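Local atomic coordinates of PHOX (Pseudomonas fluorescens, PDB entry 4A9V), a protein that hydrolyses phosphate monoesters as an alkaline phosphatase, using a complex iron-calcium cofactor, held in a beta-propeller, that catalyses phosphotransfer. Residues 9-14 against 518-523; 197-202 against 225-230; 327-332 against 381-386. All blocks are in the same frame, centred on the assembly; numbering follows the deposited sequence.

Contact 1: residues 9-14 against 518-523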
loop_
_atom_site.group_PDB
_atom_site.type_symbol
_atom_site.label_atom_id
_atom_site.label_comp_id
_atom_site.label_asym_id
_atom_site.label_seq_id
_atom_site.Cartn_x
_atom_site.Cartn_y
_atom_site.Cartn_z
ATOM N N ARG A 9 -23.725 2.497 -16.517
ATOM C CA ARG A 9 -23.384 3.824 -17.010
ATOM C C ARG A 9 -21.867 4.004 -17.037
ATOM O O ARG A 9 -21.333 4.744 -17.864
ATOM C CB ARG A 9 -24.028 4.882 -16.109
ATOM C CG ARG A 9 -23.654 6.317 -16.440
ATOM C CD ARG A 9 -24.098 7.268 -15.337
ATOM N NE ARG A 9 -23.827 6.735 -14.002
ATOM C CZ ARG A 9 -22.766 7.060 -13.270
ATOM N NH1 ARG A 9 -21.836 7.862 -13.771
ATOM N NH2 ARG A 9 -22.585 6.514 -12.072
ATOM N N LEU A 10 -21.174 3.233 -16.207
ATOM C CA LEU A 10 -19.788 3.515 -15.876
ATOM C C LEU A 10 -18.833 2.649 -16.672
ATOM O O LEU A 10 -17.670 2.999 -16.808
ATOM C CB LEU A 10 -19.519 3.296 -14.386
ATOM C CG LEU A 10 -20.058 4.373 -13.458
ATOM C CD1 LEU A 10 -19.880 3.936 -12.014
ATOM C CD2 LEU A 10 -19.342 5.684 -13.727
ATOM N N LEU A 11 -19.227 1.408 -16.931
ATOM C CA LEU A 11 -18.291 0.435 -17.473
ATOM C C LEU A 11 -18.368 0.409 -19.000
ATOM O O LEU A 11 -19.354 -0.062 -19.570
ATOM C CB LEU A 11 -18.560 -0.949 -16.882
ATOM C CG LEU A 11 -18.460 -1.028 -15.351
ATOM C CD1 LEU A 11 -18.791 -2.429 -14.869
ATOM C CD2 LEU A 11 -17.089 -0.596 -14.849
ATOM N N GLY A 12 -17.375 1.014 -19.649
ATOM C CA GLY A 12 -17.464 1.309 -21.074
ATOM C C GLY A 12 -16.747 0.317 -21.976
ATOM O O GLY A 12 -16.756 0.479 -23.195
ATOM N N PHE A 13 -16.148 -0.714 -21.386
ATOM C CA PHE A 13 -15.370 -1.708 -22.127
ATOM C C PHE A 13 -15.902 -3.111 -21.822
ATOM O O PHE A 13 -16.546 -3.329 -20.800
ATOM C CB PHE A 13 -13.892 -1.613 -21.743
ATOM C CG PHE A 13 -13.620 -1.931 -20.295
ATOM C CD1 PHE A 13 -13.805 -0.975 -19.302
ATOM C CD2 PHE A 13 -13.343 -3.228 -19.910
ATOM C CE1 PHE A 13 -13.699 -1.313 -17.963
ATOM C CE2 PHE A 13 -13.245 -3.571 -18.573
ATOM C CZ PHE A 13 -13.444 -2.616 -17.598
ATOM N N ASP A 14 -15.627 -4.051 -22.723
ATOM C CA ASP A 14 -15.994 -5.450 -22.528
ATOM C C ASP A 14 -14.955 -6.160 -21.677
ATOM O O ASP A 14 -13.753 -6.025 -21.905
ATOM C CB ASP A 14 -16.102 -6.167 -23.874
ATOM C CG ASP A 14 -17.321 -5.750 -24.662
ATOM O OD1 ASP A 14 -18.149 -4.996 -24.112
ATOM O OD2 ASP A 14 -17.557 -6.348 -25.732
ATOM N N THR A 518 -24.188 -0.963 -8.907
ATOM C CA THR A 518 -24.801 -2.167 -9.434
ATOM C C THR A 518 -24.071 -3.419 -8.985
ATOM O O THR A 518 -24.634 -4.509 -9.050
ATOM C CB THR A 518 -24.854 -2.175 -10.965
ATOM O OG1 THR A 518 -23.526 -2.328 -11.469
ATOM C CG2 THR A 518 -25.480 -0.896 -11.508
ATOM N N GLY A 519 -22.818 -3.273 -8.565
ATOM C CA GLY A 519 -21.994 -4.402 -8.190
ATOM C C GLY A 519 -21.274 -5.075 -9.342
ATOM O O GLY A 519 -20.483 -5.983 -9.111
ATOM N N GLU A 520 -21.544 -4.647 -10.575
ATOM C CA GLU A 520 -20.949 -5.302 -11.732
ATOM C C GLU A 520 -19.434 -5.105 -11.748
ATOM O O GLU A 520 -18.942 -3.994 -11.525
ATOM C CB GLU A 520 -21.562 -4.773 -13.032
ATOM C CG GLU A 520 -21.072 -5.525 -14.258
ATOM C CD GLU A 520 -21.698 -5.069 -15.562
ATOM O OE1 GLU A 520 -22.496 -4.104 -15.565
ATOM O OE2 GLU A 520 -21.316 -5.638 -16.607
ATOM N N ILE A 521 -18.711 -6.164 -12.107
ATOM C CA ILE A 521 -17.253 -6.155 -12.203
ATOM C C ILE A 521 -16.830 -6.706 -13.563
ATOM O O ILE A 521 -17.314 -7.765 -13.979
ATOM C CB ILE A 521 -16.623 -7.017 -11.085
ATOM C CG1 ILE A 521 -16.999 -6.451 -9.713
ATOM C CG2 ILE A 521 -15.114 -7.071 -11.246
ATOM C CD1 ILE A 521 -16.742 -7.396 -8.555
ATOM N N ARG A 522 -15.948 -5.985 -14.252
ATOM C CA ARG A 522 -15.372 -6.431 -15.522
ATOM C C ARG A 522 -13.850 -6.433 -15.444
ATOM O O ARG A 522 -13.245 -5.503 -14.912
ATOM C CB ARG A 522 -15.830 -5.523 -16.668
ATOM C CG ARG A 522 -17.329 -5.544 -16.896
ATOM C CD ARG A 522 -17.731 -4.717 -18.100
ATOM N NE ARG A 522 -19.179 -4.648 -18.171
ATOM C CZ ARG A 522 -19.863 -4.083 -19.150
ATOM N NH1 ARG A 522 -19.233 -3.523 -20.166
ATOM N NH2 ARG A 522 -21.180 -4.035 -19.074
ATOM N N ARG A 523 -13.219 -7.459 -16.003
ATOM C CA ARG A 523 -11.763 -7.517 -16.069
ATOM C C ARG A 523 -11.248 -6.571 -17.143
ATOM O O ARG A 523 -11.745 -6.579 -18.275
ATOM C CB ARG A 523 -11.287 -8.946 -16.348
ATOM C CG ARG A 523 -9.791 -9.120 -16.170
ATOM C CD ARG A 523 -9.326 -10.539 -16.464
ATOM N NE ARG A 523 -9.889 -11.513 -15.534
ATOM C CZ ARG A 523 -10.848 -12.385 -15.832
ATOM N NH1 ARG A 523 -11.391 -12.424 -17.042
ATOM N NH2 ARG A 523 -11.223 -13.281 -14.932
HETATM O O HOH W 1 -19.998 -1.209 -22.213
#

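Contact 2: residues 197-202 against 225-230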
loop_
_atom_site.group_PDB
_atom_site.type_symbol
_atom_site.label_atom_id
_atom_site.label_comp_id
_atom_site.label_asym_id
_atom_site.label_seq_id
_atom_site.Cartn_x
_atom_site.Cartn_y
_atom_site.Cartn_z
ATOM N N THR A 197 9.174 -5.087 9.826
ATOM C CA THR A 197 9.730 -6.040 10.778
ATOM C C THR A 197 10.549 -7.123 10.092
ATOM O O THR A 197 11.462 -7.677 10.702
ATOM C CB THR A 197 8.618 -6.703 11.610
ATOM O OG1 THR A 197 7.634 -7.250 10.728
ATOM C CG2 THR A 197 7.946 -5.694 12.521
ATOM N N ASP A 198 10.242 -7.409 8.827
ATOM C CA ASP A 198 10.953 -8.439 8.060
ATOM C C ASP A 198 12.451 -8.163 8.021
ATOM O O ASP A 198 13.252 -9.080 7.829
ATOM C CB ASP A 198 10.441 -8.476 6.619
ATOM C CG ASP A 198 9.027 -9.010 6.496
ATOM O OD1 ASP A 198 8.386 -9.313 7.525
ATOM O OD2 ASP A 198 8.558 -9.124 5.343
ATOM N N CYS A 199 12.807 -6.883 8.084
ATOM C CA CYS A 199 14.170 -6.422 7.839
ATOM C C CYS A 199 15.074 -6.551 9.055
ATOM O O CYS A 199 16.270 -6.306 8.952
ATOM C CB CYS A 199 14.133 -4.966 7.386
ATOM S SG CYS A 199 13.233 -4.716 5.851
ATOM N N PHE A 200 14.491 -6.863 10.210
ATOM C CA PHE A 200 15.243 -6.937 11.457
ATOM C C PHE A 200 15.543 -8.383 11.818
ATOM O O PHE A 200 14.804 -9.294 11.465
ATOM C CB PHE A 200 14.451 -6.265 12.576
ATOM C CG PHE A 200 14.336 -4.774 12.414
ATOM C CD1 PHE A 200 13.403 -4.222 11.546
ATOM C CD2 PHE A 200 15.219 -3.923 13.064
ATOM C CE1 PHE A 200 13.362 -2.859 11.330
ATOM C CE2 PHE A 200 15.183 -2.558 12.854
ATOM C CZ PHE A 200 14.261 -2.026 11.971
ATOM N N GLY A 201 16.673 -8.587 12.472
ATOM C CA GLY A 201 17.012 -9.895 13.013
ATOM C C GLY A 201 17.846 -9.714 14.256
ATOM O O GLY A 201 17.840 -8.638 14.847
ATOM N N SER A 202 18.572 -10.749 14.654
ATOM C CA SER A 202 19.486 -10.617 15.762
ATOM C C SER A 202 20.691 -11.506 15.541
ATOM O O SER A 202 20.574 -12.603 14.987
ATOM C CB SER A 202 18.807 -10.995 17.078
ATOM O OG SER A 202 19.732 -10.899 18.147
ATOM N N ILE A 225 15.658 -11.550 4.773
ATOM C CA ILE A 225 16.206 -10.258 4.368
ATOM C C ILE A 225 17.712 -10.175 4.679
ATOM O O ILE A 225 18.517 -9.823 3.808
ATOM C CB ILE A 225 15.433 -9.097 5.041
ATOM C CG1 ILE A 225 13.953 -9.137 4.656
ATOM C CG2 ILE A 225 16.055 -7.759 4.684
ATOM C CD1 ILE A 225 13.697 -9.131 3.168
ATOM N N ASN A 226 18.090 -10.503 5.914
ATOM C CA ASN A 226 19.482 -10.721 6.279
ATOM C C ASN A 226 20.352 -9.499 5.987
ATOM O O ASN A 226 21.459 -9.592 5.446
ATOM C CB ASN A 226 19.992 -12.000 5.619
ATOM C CG ASN A 226 19.250 -13.230 6.114
ATOM O OD1 ASN A 226 18.876 -13.299 7.284
ATOM N ND2 ASN A 226 18.903 -14.126 5.200
ATOM N N TRP A 227 19.886 -8.363 6.500
ATOM C CA TRP A 227 20.697 -7.154 6.596
ATOM C C TRP A 227 21.517 -7.118 7.862
ATOM O O TRP A 227 22.633 -6.601 7.872
ATOM C CB TRP A 227 19.802 -5.924 6.554
ATOM C CG TRP A 227 19.086 -5.731 5.250
ATOM C CD1 TRP A 227 19.294 -6.406 4.051
ATOM C CD2 TRP A 227 18.051 -4.748 4.974
ATOM N NE1 TRP A 227 18.481 -5.904 3.072
ATOM C CE2 TRP A 227 17.653 -4.959 3.587
ATOM C CE3 TRP A 227 17.328 -3.868 5.754
ATOM C CZ2 TRP A 227 16.627 -4.243 3.008
ATOM C CZ3 TRP A 227 16.301 -3.147 5.163
ATOM C CH2 TRP A 227 15.952 -3.336 3.824
ATOM N N HIS A 228 20.961 -7.639 8.951
ATOM C CA HIS A 228 21.577 -7.507 10.268
ATOM C C HIS A 228 22.968 -8.086 10.428
ATOM O O HIS A 228 23.719 -7.600 11.267
ATOM C CB HIS A 228 20.644 -8.053 11.350
ATOM C CG HIS A 228 20.344 -9.525 11.210
ATOM N ND1 HIS A 228 19.389 -9.999 10.377
ATOM C CD2 HIS A 228 20.904 -10.631 11.837
ATOM C CE1 HIS A 228 19.389 -11.344 10.429
ATOM N NE2 HIS A 228 20.315 -11.730 11.323
ATOM N N PRO A 229 23.376 -9.061 9.591
ATOM C CA PRO A 229 24.756 -9.538 9.747
ATOM C C PRO A 229 25.800 -8.523 9.288
ATOM O O PRO A 229 26.967 -8.640 9.659
ATOM C CB PRO A 229 24.798 -10.791 8.866
ATOM C CG PRO A 229 23.382 -11.245 8.791
ATOM C CD PRO A 229 22.589 -9.974 8.746
ATOM N N PHE A 230 25.377 -7.505 8.541
ATOM C CA PHE A 230 26.316 -6.542 7.977
ATOM C C PHE A 230 26.021 -5.100 8.385
ATOM O O PHE A 230 26.892 -4.238 8.249
ATOM C CB PHE A 230 26.353 -6.665 6.456
ATOM C CG PHE A 230 26.788 -8.017 5.973
ATOM C CD1 PHE A 230 28.116 -8.394 6.052
ATOM C CD2 PHE A 230 25.854 -8.955 5.569
ATOM C CE1 PHE A 230 28.512 -9.671 5.709
ATOM C CE2 PHE A 230 26.247 -10.224 5.190
ATOM C CZ PHE A 230 27.576 -10.586 5.274
HETATM O O HOH W 2 18.014 -8.400 8.579
#

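Contact 3: residues 327-332 against 381-386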
loop_
_atom_site.group_PDB
_atom_site.type_symbol
_atom_site.label_atom_id
_atom_site.label_comp_id
_atom_site.label_asym_id
_atom_site.label_seq_id
_atom_site.Cartn_x
_atom_site.Cartn_y
_atom_site.Cartn_z
ATOM N N ALA A 327 -11.569 -0.014 14.350
ATOM C CA ALA A 327 -12.915 -0.469 14.024
ATOM C C ALA A 327 -13.325 -1.731 14.772
ATOM O O ALA A 327 -12.548 -2.690 14.886
ATOM C CB ALA A 327 -13.045 -0.702 12.526
ATOM N N ARG A 328 -14.612 -1.776 15.113
ATOM C CA ARG A 328 -15.305 -3.012 15.449
ATOM C C ARG A 328 -16.492 -3.161 14.500
ATOM O O ARG A 328 -17.131 -2.176 14.142
ATOM C CB ARG A 328 -15.782 -2.990 16.909
ATOM C CG ARG A 328 -16.308 -4.330 17.402
ATOM C CD ARG A 328 -16.928 -4.244 18.787
ATOM N NE ARG A 328 -15.948 -3.908 19.810
ATOM C CZ ARG A 328 -16.268 -3.571 21.053
ATOM N NH1 ARG A 328 -17.541 -3.452 21.393
ATOM N NH2 ARG A 328 -15.324 -3.277 21.933
ATOM N N PHE A 329 -16.707 -4.371 13.999
ATOM C CA PHE A 329 -17.811 -4.668 13.093
ATOM C C PHE A 329 -18.710 -5.684 13.770
ATOM O O PHE A 329 -18.210 -6.680 14.312
ATOM C CB PHE A 329 -17.289 -5.282 11.794
ATOM C CG PHE A 329 -16.378 -4.378 11.009
ATOM C CD1 PHE A 329 -15.016 -4.358 11.271
ATOM C CD2 PHE A 329 -16.867 -3.555 10.006
ATOM C CE1 PHE A 329 -14.169 -3.503 10.593
ATOM C CE2 PHE A 329 -16.015 -2.701 9.321
ATOM C CZ PHE A 329 -14.674 -2.639 9.651
ATOM N N ASP A 330 -20.021 -5.475 13.705
ATOM C CA ASP A 330 -20.954 -6.450 14.243
ATOM C C ASP A 330 -21.114 -7.655 13.323
ATOM O O ASP A 330 -20.414 -7.792 12.324
ATOM C CB ASP A 330 -22.300 -5.793 14.603
ATOM C CG ASP A 330 -23.187 -5.483 13.395
ATOM O OD1 ASP A 330 -22.921 -5.942 12.263
ATOM O OD2 ASP A 330 -24.218 -4.817 13.620
ATOM N N ALA A 331 -21.915 -8.612 13.768
ATOM C CA ALA A 331 -22.046 -9.894 13.086
ATOM C C ALA A 331 -22.795 -9.778 11.765
ATOM O O ALA A 331 -22.824 -10.726 10.987
ATOM C CB ALA A 331 -22.741 -10.896 13.993
ATOM N N GLY A 332 -23.500 -8.669 11.572
ATOM C CA GLY A 332 -24.305 -8.477 10.384
ATOM C C GLY A 332 -25.527 -9.369 10.331
ATOM O O GLY A 332 -25.863 -10.058 11.296
ATOM N N THR A 381 -12.165 -5.580 15.953
ATOM C CA THR A 381 -12.472 -6.816 15.240
ATOM C C THR A 381 -11.295 -7.258 14.377
ATOM O O THR A 381 -10.827 -6.507 13.517
ATOM C CB THR A 381 -13.695 -6.634 14.328
ATOM O OG1 THR A 381 -14.811 -6.166 15.096
ATOM C CG2 THR A 381 -14.046 -7.931 13.606
ATOM N N ARG A 382 -10.845 -8.489 14.586
ATOM C CA ARG A 382 -9.766 -9.061 13.784
ATOM C C ARG A 382 -10.228 -9.314 12.354
ATOM O O ARG A 382 -11.292 -9.893 12.139
ATOM C CB ARG A 382 -9.308 -10.368 14.428
ATOM C CG ARG A 382 -8.765 -10.182 15.839
ATOM C CD ARG A 382 -8.201 -11.477 16.392
ATOM N NE ARG A 382 -6.925 -11.794 15.765
ATOM C CZ ARG A 382 -6.170 -12.830 16.106
ATOM N NH1 ARG A 382 -6.672 -13.761 16.896
ATOM N NH2 ARG A 382 -4.947 -12.972 15.607
ATOM N N MET A 383 -9.438 -8.855 11.382
ATOM C CA MET A 383 -9.863 -8.812 9.984
ATOM C C MET A 383 -9.004 -9.705 9.085
ATOM O O MET A 383 -7.838 -9.990 9.380
ATOM C CB MET A 383 -9.817 -7.375 9.460
ATOM C CG MET A 383 -10.662 -6.389 10.260
ATOM S SD MET A 383 -12.418 -6.782 10.354
ATOM C CE MET A 383 -12.940 -6.395 8.689
ATOM N N ASP A 384 -9.567 -10.040 7.924
ATOM C CA ASP A 384 -8.871 -10.830 6.902
ATOM C C ASP A 384 -7.934 -9.950 6.048
ATOM O O ASP A 384 -8.201 -9.696 4.872
ATOM C CB ASP A 384 -9.881 -11.514 5.966
ATOM C CG ASP A 384 -10.667 -12.645 6.612
ATOM O OD1 ASP A 384 -10.365 -13.032 7.762
ATOM O OD2 ASP A 384 -11.558 -13.171 5.900
ATOM N N ARG A 385 -6.811 -9.546 6.633
ATOM C CA ARG A 385 -5.756 -8.818 5.917
ATOM C C ARG A 385 -6.271 -7.592 5.176
ATOM O O ARG A 385 -6.272 -7.541 3.941
ATOM C CB ARG A 385 -5.006 -9.729 4.956
ATOM C CG ARG A 385 -4.232 -10.838 5.640
ATOM C CD ARG A 385 -3.369 -11.567 4.635
ATOM N NE ARG A 385 -2.402 -10.653 4.049
ATOM C CZ ARG A 385 -1.847 -10.818 2.857
ATOM N NH1 ARG A 385 -1.934 -11.996 2.255
ATOM N NH2 ARG A 385 -1.084 -9.861 2.344
ATOM N N PRO A 386 -6.602 -6.536 5.924
ATOM C CA PRO A 386 -6.898 -5.260 5.287
ATOM C C PRO A 386 -5.733 -4.760 4.455
ATOM O O PRO A 386 -4.609 -4.666 4.954
ATOM C CB PRO A 386 -7.156 -4.319 6.472
ATOM C CG PRO A 386 -7.383 -5.198 7.650
ATOM C CD PRO A 386 -6.606 -6.445 7.392
HETATM O O HOH W 3 -10.720 -3.663 12.899
#

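Contact 1: residues 9-14 against 518-523
Arg522, on the outermost strand (521-526) of a four-stranded antiparallel sheet of the beta-propeller, carries this contact with the N-terminal loop 9-14 laid against it. Its CG stands anti to the carbonyl carbon (chi1 -63°) and the chain runs straight to NE, delivering the guanidinium to the backbone of the loop. Arg522 NH1 donates to Phe13 O at 2.8 Å; the oxygen lies in the guanidinium plane, but the donor sits above the carbonyl plane. Arg522 NH1 also donates to a water 3.2 Å away, which donates to Leu11 O. Glu520, also extended, holds the group side-on: Arg522 NE reaches Glu520 OE2 at 2.8 Å and Arg522 NH2 reaches that oxygen at 2.9 Å, a salt bridge that fixes the rotation of the guanidinium. Apolar Leu11 and Phe13 suit the Arg522 stem and Cys513 of strand 510-514, on which both pack. Leu11 places CB over one guanidinium face, while Leu11 CD1 lies 3.9 Å from Glu520 CG. Phe13 adopts the crowded rotamer (chi1 63°), so Phe13 CE2 lies 3.8 Å from Arg522 CB and, at the ring edge, 3.4 Å from Arg523 O. Arginine suits the place because it joins an apolar stem to a planar group with several N-H donors: one side chain bonds the Phe13 carbonyl directly and the Leu11 carbonyl through water, while Glu520 would offset its charge.

Contact 2: residues 197-202 against 225-230
Cys199, His228 and Ile225 bury the most surface where the two loops either side of helix 211-216 run side by side; these loops connect strands 189-193 and 249-252, neighbours in one sheet of this propeller protein. Cys199 ends a short 3-10 segment and sets SG anti to its carbonyl carbon, which sends the sulfur to the indole of Trp227. Cys199 SG lies 3.5 Å from Trp227 CZ3 and approaches the six-membered ring obliquely, a Cys sulfur-aromatic contact. Small and polarisable, a cysteine fits against the ring where a longer side chain would probably crowd it. Ile225 fills the neighbouring position with both branches: Ile225 CG1 is 3.3 Å from Asp198 O, while Ile225 CG2 is 3.9 Å from Cys199 CA and also lies over a face of the Trp227 ring. Trp227 also packs on helix 107-115 and meets Phe234 edge-to-face.

His228 works at the other end. Its CG takes the crowded position between N and the carbonyl carbon (chi1 62°), so that the imidazole lies flat on the backbone of Gly201 and Ser202. Gly201 CA sits 3.7 Å from the centroid of the His228 ring, 17° off its normal, a CH-pi contact, and Pro229 CD backs the opposite face. Glycine is called for here, because a CB on Gly201 would run into His228 CE1. A water in the imidazole plane links the loops: it donates to Cys199 O at 2.8 Å, accepts from His228 N, and lies 2.8 Å from His228 ND1. That water thus satisfies two backbone groups facing each other across the loops, while the side chains that meet there contribute apolar and ring contacts.

Contact 3: residues 327-332 against 381-386
The end of a propeller strand, 322-329, meets here the segment 381-386 that leads into Glu387, a ligand of the iron-calcium cofactor. Thr381 joins them with two hydrogen bonds on either side of Arg328. Thr381 N donates to Ala327 O at 3.1 Å, nearly straight (165°) and in the carbonyl plane. Thr381 OG1, anti to the carbonyl carbon (chi1 -56°), accepts from Phe329 N at 2.8 Å, so a side-chain hydroxyl does what the carbonyl of an adjoining strand would do. Thr381 OG1 also lies 3.2 Å from Arg328 CA, and the Arg328 side chain crosses that of Thr381 at about a right angle before its guanidinium goes to the carbonyls of Gly379 and Val378. A water donates to both Ala327 O and Thr381 O. An alanine at Thr381 would lose the acceptor for Phe329 N and would probably loosen the join between the segment and the strand.

Beside this polar pair the contact is apolar. Phe329 turns the edge of its ring to Thr381 CB, and Met383, bent at chi2 and chi3, brings its thioether obliquely against the CD1-CE1 side of the ring: Met383 SD lies 3.7 Å from Phe329 CD1, and Met383 CE lies 3.7 Å from Phe329 CE1. This Met-aromatic contact suits a flexible, polarisable methionine, which also packs on Ile298 and Leu402. Segment 381-386 also bonds through Met383 to the backbone of Gly295 and Glu296, at the start of strand 296-303, the neighbour of 322-329. Such tying of a connecting segment to antiparallel blade strands fits the beta-propeller fold, here leading into a metal-binding glutamate.

Overall arrangement
Contacts 2 and 3 both fall within the long stretch of chain that contact 1 closes, and contact 2 is complete before contact 3 begins. Contacts 1 and 2 lie on opposite sides of the chain's centre, their centres 45 Å apart; contact 3 is 28 Å from contact 1 and 32 Å from contact 2, centre to centre. None touches another, the nearest atoms of contacts 2 and 3 being about 10 Å apart. Those two lie nearest the cofactor: the Asp198 side chain is about 9 Å from the mu-oxo-diiron, and that of Met383 about 12 Å. Contact 1 lies away from the iron-calcium site and joins the N-terminal loop to a blade strand late in the chain.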